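Local coordinates for non-toxic crystal protein (Bacillus thuringiensis, PDB 2D42) that is of unknown function and non-toxic, although its elongated, strand-rich fold closely resembles that of beta-pore-forming toxins, at residues T212-K215 / E216-R219; E10-G13 / M14-N18; Y22-G25 / S26-S29; V124-E127 / N128-L132. All blocks are in the same frame, centred on the assembly; numbering follows the deposited sequence.

Interaction 1. Residues T212-K215 / E216-R219; sequences TISK and EQNR
The first torsion of S214 (179°) sets OG trans to the backbone N and beside the carbonyl carbon, which turns the hydroxyl into the loop and toward the backbone of Q217. There OG accepts the N-H of Q217 at 3.2 Å from that N, and the bond is nearly straight (167°). Q217 carries its CG beside its own backbone N, which brings that carbon to 3.5 Å from S214 OG. The backbone of the turn sets E216 CB 3.7 Å from S214 OG. Residues K215 to N218 form a type I turn, whose bond runs from N218 N to K215 O at 2.9 Å. That donor sits well above the carbonyl plane, 70° out of it, and does not follow a lone pair. N218 then takes up left-handed backbone angles, and together with R219 it faces S214; this is a G1 beta bulge beside the turn of the hairpin formed by strands 211-214 and 219-244. S214 and R219 are an antiparallel hydrogen-bonded pair: S214 N reaches R219 O at 2.9 Å, and R219 N reaches S214 O at 3.2 Å. Their side chains project to the same face of the sheet, with S214 CB and R219 CG 4.5 Å apart. The guanidinium bends back through NE to a weak bond with Q217 O, 3.3 Å away, while its NH1 is bonded to the Y221 hydroxyl. The CB of N218 leads away from strand 211-214, and its OD1 is bonded to N198 ND2.

Interaction 2. Residues E10-G13 / M14-N18; sequences EIYG and MQYAN
Y12 lies alongside Y16 one helical turn further on, both side chains pointing the same way, and its hydroxyl end comes obliquely against the CD1-CE1 side of Y16. Y12 OH is 3.7 Å from Y16 CD1. The ring centroids are 5.8 Å apart with the planes inclined by 31°, an oblique pairing. Q15 approaches the same tyrosine differently. Its first torsion of 65° places CG between the backbone N and the carbonyl carbon, and a second bend folds the amide back over the preceding turn. CG consequently comes within 2.9 Å of Y12 O, a tight contact, and OE1 reaches Y12 CD1 at 3.5 Å, with amide and ring planes 80° apart. Beneath these side chains runs the regular i to i+4 bonding of helix 5-19, for example Y16 N to Y12 O at 2.9 Å. E10 and M14 run side by side, E10 CG lying 4.1 Å from M14 SD. Y12 also packs on V202 and A205 of helix 199-206 and on V197 of strand 189-198, whereas Y16 stacks its ring on H20. The E10 carboxylate makes a salt bridge to R7. The hydrogen bonds between the two segments are all backbone N-H to C=O; the side chains meet by van der Waals contact, and none makes a hydrogen bond across the two segments.

Interaction 3. Residues Y22-G25 / S26-S29; sequences YTYG and SSYS
The ring of Y24 has the backbone of S26 on one face, where S26 N stands 4.0 Å above the plane and over the ring centre, and S27 OG at its edge, in the plane. On the opposite side lies helix 5-19, with the M14 side chain beneath the ring. The CG of Y24 is trans to the backbone N (171°), which lays the ring forward along its own strand and carries the hydroxyl past S26 to S27. S27 has OG between its backbone N and carbonyl carbon (62°), on the side where the phenol arrives; Y24 OH and S27 OG are 2.6 Å apart, a hydrogen bond in which either may be the donor. Y24 OH also lies 3.3 Å from S27 N, but at an angle too poor for a bond. G25 and S26 both face R180 of strand 150-185, a classic beta bulge that interrupts the regular alternation of strand 23-29 just where the ring lies over it. The bond ties two side chains of one strand across this irregularity. The short distance suggests a strong hydroxyl pair, which probably restrains the swing of the phenol and the serine rotamer.

Interaction 4. Residues V124-E127 / N128-L132; sequences VTNE and NKYTL
N126 and Y130 reach toward each other from opposite directions, and N126 also closes an Asx turn by accepting the N-H of N128 on OD1, 2.7 Å from N128 N. The first torsion of N126 (68°) puts CG between the backbone N and the carbonyl carbon, turning the amide toward the N128 backbone. The amide of N126 and the ring of Y130 are nearly coplanar, 15° apart, and meet edge to edge. ND2 thus directs an N-H that lies in its own amide plane at Y130 OH, 2.8 Å away and almost straight (170°). ND2 is also hydrogen-bonded to N98 OD1, and the amide grips three groups: the turn backbone, the tyrosine and a neighbouring loop. N128 comes in differently. Its side chain crosses that of N126 at about a right angle, with N128 CB 3.2 Å from N126 OD1. N128 ND2, though 3.3 Å from that oxygen, is badly angled and not bonded to it. Water 1 lies between the carbonyls on either side of E127, 2.8 Å from N126 O and 2.6 Å from N128 O. The Y130 ring, packed also on S87 of strand 71-94, brings its CE2 to 3.3 Å from N126 OD1.

In the fold
Followed from the N terminus, the four contacts come in series as interactions 2, 3, 4 and 1; none nests in or crosses another. Interaction 2 lies within helix 5-19 and interaction 3 within strand 23-29, which follows directly. Their centres are 8 Å apart, and a probable hydrogen bond from Y22 N to A17 O (2.8 Å) ties the helix end to the approach of the strand. Interaction 4 closes the loop leading from strand 114-122 into strand 129-146, and interaction 1 closes the hairpin between strands 211-214 and 219-244. Interactions 1, 3 and 4 reach the same large sheet at separated places, their centres 24 to 31 Å apart.

Interaction 1. Residues T212-K215 / E216-R219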
loop_
_atom_site.group_PDB
_atom_site.type_symbol
_atom_site.label_atom_id
_atom_site.label_comp_id
_atom_site.label_asym_id
_atom_site.label_seq_id
_atom_site.Cartn_x
_atom_site.Cartn_y
_atom_site.Cartn_z
ATOM N N THR A 212 -19.169 1.414 10.426
ATOM C CA THR A 212 -20.025 0.519 11.189
ATOM C C THR A 212 -19.582 0.891 12.596
ATOM O O THR A 212 -18.386 0.988 12.863
ATOM C CB THR A 212 -19.762 -0.972 10.904
ATOM O OG1 THR A 212 -18.458 -1.334 11.358
ATOM C CG2 THR A 212 -19.888 -1.251 9.408
ATOM N N ILE A 213 -20.546 1.127 13.480
ATOM C CA ILE A 213 -20.262 1.558 14.847
ATOM C C ILE A 213 -20.342 0.468 15.906
ATOM O O ILE A 213 -21.227 -0.379 15.871
ATOM C CB ILE A 213 -21.246 2.662 15.283
ATOM C CG1 ILE A 213 -21.526 3.623 14.118
ATOM C CG2 ILE A 213 -20.695 3.390 16.503
ATOM C CD1 ILE A 213 -20.320 4.341 13.575
ATOM N N SER A 214 -19.429 0.512 16.867
ATOM C CA SER A 214 -19.442 -0.460 17.950
ATOM C C SER A 214 -19.374 0.225 19.313
ATOM O O SER A 214 -18.292 0.560 19.789
ATOM C CB SER A 214 -18.268 -1.428 17.819
ATOM O OG SER A 214 -18.269 -2.355 18.894
ATOM N N LYS A 215 -20.525 0.443 19.938
ATOM C CA LYS A 215 -20.534 1.069 21.261
ATOM C C LYS A 215 -19.699 0.182 22.167
ATOM O O LYS A 215 -18.881 0.666 22.948
ATOM C CB LYS A 215 -21.954 1.171 21.825
ATOM C CG LYS A 215 -22.880 2.095 21.053
ATOM C CD LYS A 215 -23.205 1.525 19.681
ATOM C CE LYS A 215 -24.189 2.399 18.929
ATOM N NZ LYS A 215 -24.579 1.758 17.645
ATOM N N GLU A 216 -19.908 -1.124 22.043
ATOM C CA GLU A 216 -19.178 -2.104 22.838
ATOM C C GLU A 216 -17.687 -1.786 22.908
ATOM O O GLU A 216 -17.131 -1.619 23.992
ATOM C CB GLU A 216 -19.354 -3.508 22.249
ATOM C CG GLU A 216 -20.728 -4.150 22.451
ATOM C CD GLU A 216 -21.835 -3.471 21.664
ATOM O OE1 GLU A 216 -21.655 -3.241 20.445
ATOM O OE2 GLU A 216 -22.894 -3.181 22.268
ATOM N N GLN A 217 -17.046 -1.699 21.746
ATOM C CA GLN A 217 -15.614 -1.426 21.679
ATOM C C GLN A 217 -15.287 0.064 21.617
ATOM O O GLN A 217 -14.123 0.449 21.489
ATOM C CB GLN A 217 -15.009 -2.138 20.466
ATOM C CG GLN A 217 -15.330 -3.622 20.400
ATOM C CD GLN A 217 -14.684 -4.305 19.209
ATOM O OE1 GLN A 217 -13.466 -4.485 19.166
ATOM N NE2 GLN A 217 -15.500 -4.684 18.229
ATOM N N ASN A 218 -16.323 0.893 21.697
ATOM C CA ASN A 218 -16.159 2.340 21.669
ATOM C C ASN A 218 -15.328 2.795 20.470
ATOM O O ASN A 218 -14.389 3.580 20.600
ATOM C CB ASN A 218 -15.504 2.798 22.973
ATOM C CG ASN A 218 -15.375 4.292 23.060
ATOM O OD1 ASN A 218 -16.330 5.021 22.796
ATOM N ND2 ASN A 218 -14.191 4.765 23.431
ATOM N N ARG A 219 -15.693 2.308 19.294
ATOM C CA ARG A 219 -14.957 2.652 18.090
ATOM C C ARG A 219 -15.833 2.502 16.865
ATOM O O ARG A 219 -16.912 1.898 16.915
ATOM C CB ARG A 219 -13.744 1.730 17.947
ATOM C CG ARG A 219 -14.147 0.268 17.777
ATOM C CD ARG A 219 -12.957 -0.665 17.808
ATOM N NE ARG A 219 -12.208 -0.574 19.057
ATOM C CZ ARG A 219 -11.272 -1.445 19.415
ATOM N NH1 ARG A 219 -10.989 -2.458 18.614
ATOM N NH2 ARG A 219 -10.621 -1.310 20.565
#

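Interaction 2. Residues E10-G13 / M14-N18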
loop_
_atom_site.group_PDB
_atom_site.type_symbol
_atom_site.label_atom_id
_atom_site.label_comp_id
_atom_site.label_asym_id
_atom_site.label_seq_id
_atom_site.Cartn_x
_atom_site.Cartn_y
_atom_site.Cartn_z
ATOM N N GLU A 10 -18.143 19.286 13.021
ATOM C CA GLU A 10 -18.765 20.590 12.829
ATOM C C GLU A 10 -20.244 20.411 12.450
ATOM O O GLU A 10 -21.119 21.087 12.996
ATOM C CB GLU A 10 -18.016 21.362 11.737
ATOM C CG GLU A 10 -18.426 22.817 11.576
ATOM C CD GLU A 10 -17.626 23.514 10.489
ATOM O OE1 GLU A 10 -17.753 23.118 9.309
ATOM O OE2 GLU A 10 -16.864 24.451 10.813
ATOM N N ILE A 11 -20.518 19.492 11.529
ATOM C CA ILE A 11 -21.894 19.231 11.098
ATOM C C ILE A 11 -22.737 18.771 12.281
ATOM O O ILE A 11 -23.867 19.222 12.470
ATOM C CB ILE A 11 -21.943 18.145 10.001
ATOM C CG1 ILE A 11 -21.287 18.675 8.723
ATOM C CG2 ILE A 11 -23.380 17.721 9.748
ATOM C CD1 ILE A 11 -21.158 17.640 7.610
ATOM N N TYR A 12 -22.185 17.861 13.072
ATOM C CA TYR A 12 -22.889 17.363 14.238
ATOM C C TYR A 12 -23.197 18.504 15.212
ATOM O O TYR A 12 -24.303 18.601 15.732
ATOM C CB TYR A 12 -22.049 16.314 14.958
ATOM C CG TYR A 12 -22.639 15.895 16.279
ATOM C CD1 TYR A 12 -23.604 14.893 16.346
ATOM C CD2 TYR A 12 -22.246 16.516 17.467
ATOM C CE1 TYR A 12 -24.161 14.513 17.568
ATOM C CE2 TYR A 12 -22.797 16.147 18.694
ATOM C CZ TYR A 12 -23.751 15.144 18.738
ATOM O OH TYR A 12 -24.275 14.748 19.950
ATOM N N GLY A 13 -22.201 19.352 15.458
ATOM C CA GLY A 13 -22.368 20.468 16.374
ATOM C C GLY A 13 -23.380 21.494 15.901
ATOM O O GLY A 13 -24.144 22.031 16.697
ATOM N N MET A 14 -23.385 21.769 14.605
ATOM C CA MET A 14 -24.321 22.732 14.055
ATOM C C MET A 14 -25.765 22.259 14.175
ATOM O O MET A 14 -26.656 23.057 14.470
ATOM C CB MET A 14 -23.962 23.031 12.604
ATOM C CG MET A 14 -22.698 23.859 12.488
ATOM S SD MET A 14 -22.240 24.241 10.795
ATOM C CE MET A 14 -23.552 25.415 10.355
ATOM N N GLN A 15 -25.997 20.965 13.971
ATOM C CA GLN A 15 -27.348 20.415 14.078
ATOM C C GLN A 15 -27.758 20.323 15.543
ATOM O O GLN A 15 -28.914 20.572 15.890
ATOM C CB GLN A 15 -27.431 19.028 13.419
ATOM C CG GLN A 15 -26.603 17.915 14.084
ATOM C CD GLN A 15 -27.338 17.183 15.211
ATOM O OE1 GLN A 15 -26.771 16.303 15.869
ATOM N NE2 GLN A 15 -28.604 17.537 15.430
ATOM N N TYR A 16 -26.804 19.968 16.397
ATOM C CA TYR A 16 -27.067 19.847 17.823
ATOM C C TYR A 16 -27.473 21.214 18.380
ATOM O O TYR A 16 -28.394 21.317 19.194
ATOM C CB TYR A 16 -25.814 19.348 18.534
ATOM C CG TYR A 16 -25.998 19.062 20.004
ATOM C CD1 TYR A 16 -26.321 17.782 20.452
ATOM C CD2 TYR A 16 -25.812 20.064 20.952
ATOM C CE1 TYR A 16 -26.444 17.508 21.812
ATOM C CE2 TYR A 16 -25.931 19.805 22.307
ATOM C CZ TYR A 16 -26.243 18.526 22.732
ATOM O OH TYR A 16 -26.318 18.266 24.080
ATOM N N ALA A 17 -26.780 22.254 17.921
ATOM C CA ALA A 17 -27.038 23.626 18.351
ATOM C C ALA A 17 -28.461 24.056 18.011
ATOM O O ALA A 17 -29.205 24.530 18.872
ATOM C CB ALA A 17 -26.040 24.575 17.695
ATOM N N ASN A 18 -28.826 23.908 16.746
ATOM C CA ASN A 18 -30.162 24.273 16.304
ATOM C C ASN A 18 -31.189 23.474 17.100
ATOM O O ASN A 18 -32.232 23.991 17.504
ATOM C CB ASN A 18 -30.321 23.965 14.818
ATOM C CG ASN A 18 -31.741 24.150 14.344
ATOM O OD1 ASN A 18 -32.240 25.275 14.263
ATOM N ND2 ASN A 18 -32.412 23.042 14.041
#

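Interaction 3. Residues Y22-G25 / S26-S29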
loop_
_atom_site.group_PDB
_atom_site.type_symbol
_atom_site.label_atom_id
_atom_site.label_comp_id
_atom_site.label_asym_id
_atom_site.label_seq_id
_atom_site.Cartn_x
_atom_site.Cartn_y
_atom_site.Cartn_z
ATOM N N TYR A 22 -29.133 26.483 20.882
ATOM C CA TYR A 22 -27.860 27.112 21.211
ATOM C C TYR A 22 -27.272 27.717 19.957
ATOM O O TYR A 22 -27.754 27.484 18.851
ATOM C CB TYR A 22 -26.829 26.095 21.695
ATOM C CG TYR A 22 -27.142 25.330 22.951
ATOM C CD1 TYR A 22 -27.922 25.882 23.961
ATOM C CD2 TYR A 22 -26.570 24.075 23.167
ATOM C CE1 TYR A 22 -28.122 25.204 25.163
ATOM C CE2 TYR A 22 -26.761 23.391 24.361
ATOM C CZ TYR A 22 -27.536 23.963 25.354
ATOM O OH TYR A 22 -27.703 23.299 26.545
ATOM N N THR A 23 -26.207 28.487 20.133
ATOM C CA THR A 23 -25.499 29.053 19.000
ATOM C C THR A 23 -24.193 28.267 18.911
ATOM O O THR A 23 -23.449 28.184 19.892
ATOM C CB THR A 23 -25.171 30.535 19.194
ATOM O OG1 THR A 23 -26.387 31.297 19.169
ATOM C CG2 THR A 23 -24.250 31.017 18.081
ATOM N N TYR A 24 -23.932 27.666 17.751
ATOM C CA TYR A 24 -22.711 26.889 17.555
ATOM C C TYR A 24 -21.539 27.842 17.572
ATOM O O TYR A 24 -21.488 28.791 16.791
ATOM C CB TYR A 24 -22.738 26.144 16.217
ATOM C CG TYR A 24 -21.418 25.488 15.842
ATOM C CD1 TYR A 24 -21.002 24.294 16.443
ATOM C CD2 TYR A 24 -20.587 26.062 14.883
ATOM C CE1 TYR A 24 -19.790 23.688 16.089
ATOM C CE2 TYR A 24 -19.375 25.469 14.523
ATOM C CZ TYR A 24 -18.985 24.284 15.127
ATOM O OH TYR A 24 -17.800 23.702 14.744
ATOM N N GLY A 25 -20.598 27.599 18.473
ATOM C CA GLY A 25 -19.439 28.462 18.548
ATOM C C GLY A 25 -18.288 27.903 17.731
ATOM O O GLY A 25 -17.843 28.515 16.757
ATOM N N SER A 26 -17.806 26.733 18.130
ATOM C CA SER A 26 -16.695 26.096 17.436
ATOM C C SER A 26 -16.563 24.651 17.904
ATOM O O SER A 26 -17.282 24.215 18.805
ATOM C CB SER A 26 -15.403 26.858 17.735
ATOM O OG SER A 26 -15.123 26.829 19.126
ATOM N N SER A 27 -15.650 23.911 17.279
ATOM C CA SER A 27 -15.404 22.519 17.640
ATOM C C SER A 27 -14.008 22.129 17.176
ATOM O O SER A 27 -13.483 22.688 16.209
ATOM C CB SER A 27 -16.456 21.587 17.011
ATOM O OG SER A 27 -16.418 21.625 15.592
ATOM N N TYR A 28 -13.408 21.175 17.879
ATOM C CA TYR A 28 -12.064 20.713 17.558
ATOM C C TYR A 28 -11.803 19.377 18.241
ATOM O O TYR A 28 -12.596 18.928 19.068
ATOM C CB TYR A 28 -11.037 21.757 18.016
ATOM C CG TYR A 28 -11.314 22.315 19.399
ATOM C CD1 TYR A 28 -10.908 21.635 20.547
ATOM C CD2 TYR A 28 -12.017 23.512 19.558
ATOM C CE1 TYR A 28 -11.195 22.131 21.822
ATOM C CE2 TYR A 28 -12.311 24.017 20.829
ATOM C CZ TYR A 28 -11.897 23.321 21.953
ATOM O OH TYR A 28 -12.182 23.812 23.208
ATOM N N SER A 29 -10.696 18.741 17.885
ATOM C CA SER A 29 -10.327 17.461 18.475
ATOM C C SER A 29 -9.872 17.646 19.926
ATOM O O SER A 29 -9.241 18.645 20.261
ATOM C CB SER A 29 -9.199 16.818 17.664
ATOM O OG SER A 29 -8.768 15.619 18.274
#

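Interaction 4. Residues V124-E127 / N128-L132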
loop_
_atom_site.group_PDB
_atom_site.type_symbol
_atom_site.label_atom_id
_atom_site.label_comp_id
_atom_site.label_asym_id
_atom_site.label_seq_id
_atom_site.Cartn_x
_atom_site.Cartn_y
_atom_site.Cartn_z
ATOM N N VAL A 124 -4.730 6.679 3.515
ATOM C CA VAL A 124 -6.183 6.611 3.397
ATOM C C VAL A 124 -6.724 8.024 3.599
ATOM O O VAL A 124 -7.913 8.273 3.409
ATOM C CB VAL A 124 -6.803 5.690 4.486
ATOM C CG1 VAL A 124 -6.640 6.326 5.875
ATOM C CG2 VAL A 124 -8.273 5.443 4.182
ATOM N N THR A 125 -5.824 8.938 3.953
ATOM C CA THR A 125 -6.175 10.326 4.249
ATOM C C THR A 125 -6.231 11.312 3.094
ATOM O O THR A 125 -6.615 12.467 3.288
ATOM C CB THR A 125 -5.225 10.906 5.306
ATOM O OG1 THR A 125 -3.878 10.838 4.824
ATOM C CG2 THR A 125 -5.336 10.121 6.606
ATOM N N ASN A 126 -5.840 10.878 1.901
ATOM C CA ASN A 126 -5.893 11.761 0.746
ATOM C C ASN A 126 -5.943 10.946 -0.545
ATOM O O ASN A 126 -5.779 9.727 -0.528
ATOM C CB ASN A 126 -4.689 12.712 0.745
ATOM C CG ASN A 126 -3.379 11.995 0.504
ATOM O OD1 ASN A 126 -3.181 11.381 -0.547
ATOM N ND2 ASN A 126 -2.473 12.072 1.474
ATOM N N GLU A 127 -6.173 11.616 -1.666
ATOM C CA GLU A 127 -6.265 10.915 -2.933
ATOM C C GLU A 127 -5.024 11.052 -3.795
ATOM O O GLU A 127 -5.092 10.874 -5.010
ATOM C CB GLU A 127 -7.494 11.401 -3.707
ATOM C CG GLU A 127 -8.809 11.139 -2.990
ATOM C CD GLU A 127 -10.011 11.659 -3.758
ATOM O OE1 GLU A 127 -10.162 11.293 -4.940
ATOM O OE2 GLU A 127 -10.809 12.425 -3.180
ATOM N N ASN A 128 -3.889 11.363 -3.173
ATOM C CA ASN A 128 -2.650 11.511 -3.919
ATOM C C ASN A 128 -2.037 10.149 -4.226
ATOM O O ASN A 128 -2.335 9.148 -3.576
ATOM C CB ASN A 128 -1.623 12.347 -3.141
ATOM C CG ASN A 128 -2.158 13.714 -2.725
ATOM O OD1 ASN A 128 -2.886 14.366 -3.471
ATOM N ND2 ASN A 128 -1.774 14.159 -1.530
ATOM N N LYS A 129 -1.149 10.131 -5.208
ATOM C CA LYS A 129 -0.473 8.914 -5.615
ATOM C C LYS A 129 0.765 8.714 -4.747
ATOM O O LYS A 129 1.536 9.645 -4.530
ATOM C CB LYS A 129 -0.089 9.029 -7.093
ATOM C CG LYS A 129 0.554 7.808 -7.703
ATOM C CD LYS A 129 0.677 7.982 -9.224
ATOM C CE LYS A 129 1.351 6.787 -9.901
ATOM N NZ LYS A 129 2.776 6.604 -9.501
ATOM N N TYR A 130 0.938 7.499 -4.239
ATOM C CA TYR A 130 2.082 7.164 -3.404
ATOM C C TYR A 130 2.881 6.034 -4.038
ATOM O O TYR A 130 2.346 4.949 -4.290
ATOM C CB TYR A 130 1.615 6.722 -2.017
ATOM C CG TYR A 130 1.206 7.858 -1.116
ATOM C CD1 TYR A 130 2.009 8.237 -0.042
ATOM C CD2 TYR A 130 0.015 8.545 -1.327
ATOM C CE1 TYR A 130 1.636 9.275 0.807
ATOM C CE2 TYR A 130 -0.370 9.587 -0.485
ATOM C CZ TYR A 130 0.450 9.943 0.582
ATOM O OH TYR A 130 0.077 10.959 1.428
ATOM N N THR A 131 4.166 6.276 -4.269
ATOM C CA THR A 131 5.023 5.265 -4.878
ATOM C C THR A 131 6.060 4.711 -3.915
ATOM O O THR A 131 6.522 5.404 -3.009
ATOM C CB THR A 131 5.759 5.831 -6.096
ATOM O OG1 THR A 131 6.620 6.894 -5.673
ATOM C CG2 THR A 131 4.771 6.365 -7.108
ATOM N N LEU A 132 6.417 3.447 -4.113
ATOM C CA LEU A 132 7.416 2.792 -3.283
ATOM C C LEU A 132 8.330 1.930 -4.145
ATOM O O LEU A 132 7.869 1.011 -4.826
ATOM C CB LEU A 132 6.750 1.913 -2.220
ATOM C CG LEU A 132 7.712 1.088 -1.353
ATOM C CD1 LEU A 132 8.616 2.018 -0.552
ATOM C CD2 LEU A 132 6.928 0.187 -0.419
HETATM O O HOH W 1 -3.901 8.168 -1.797
#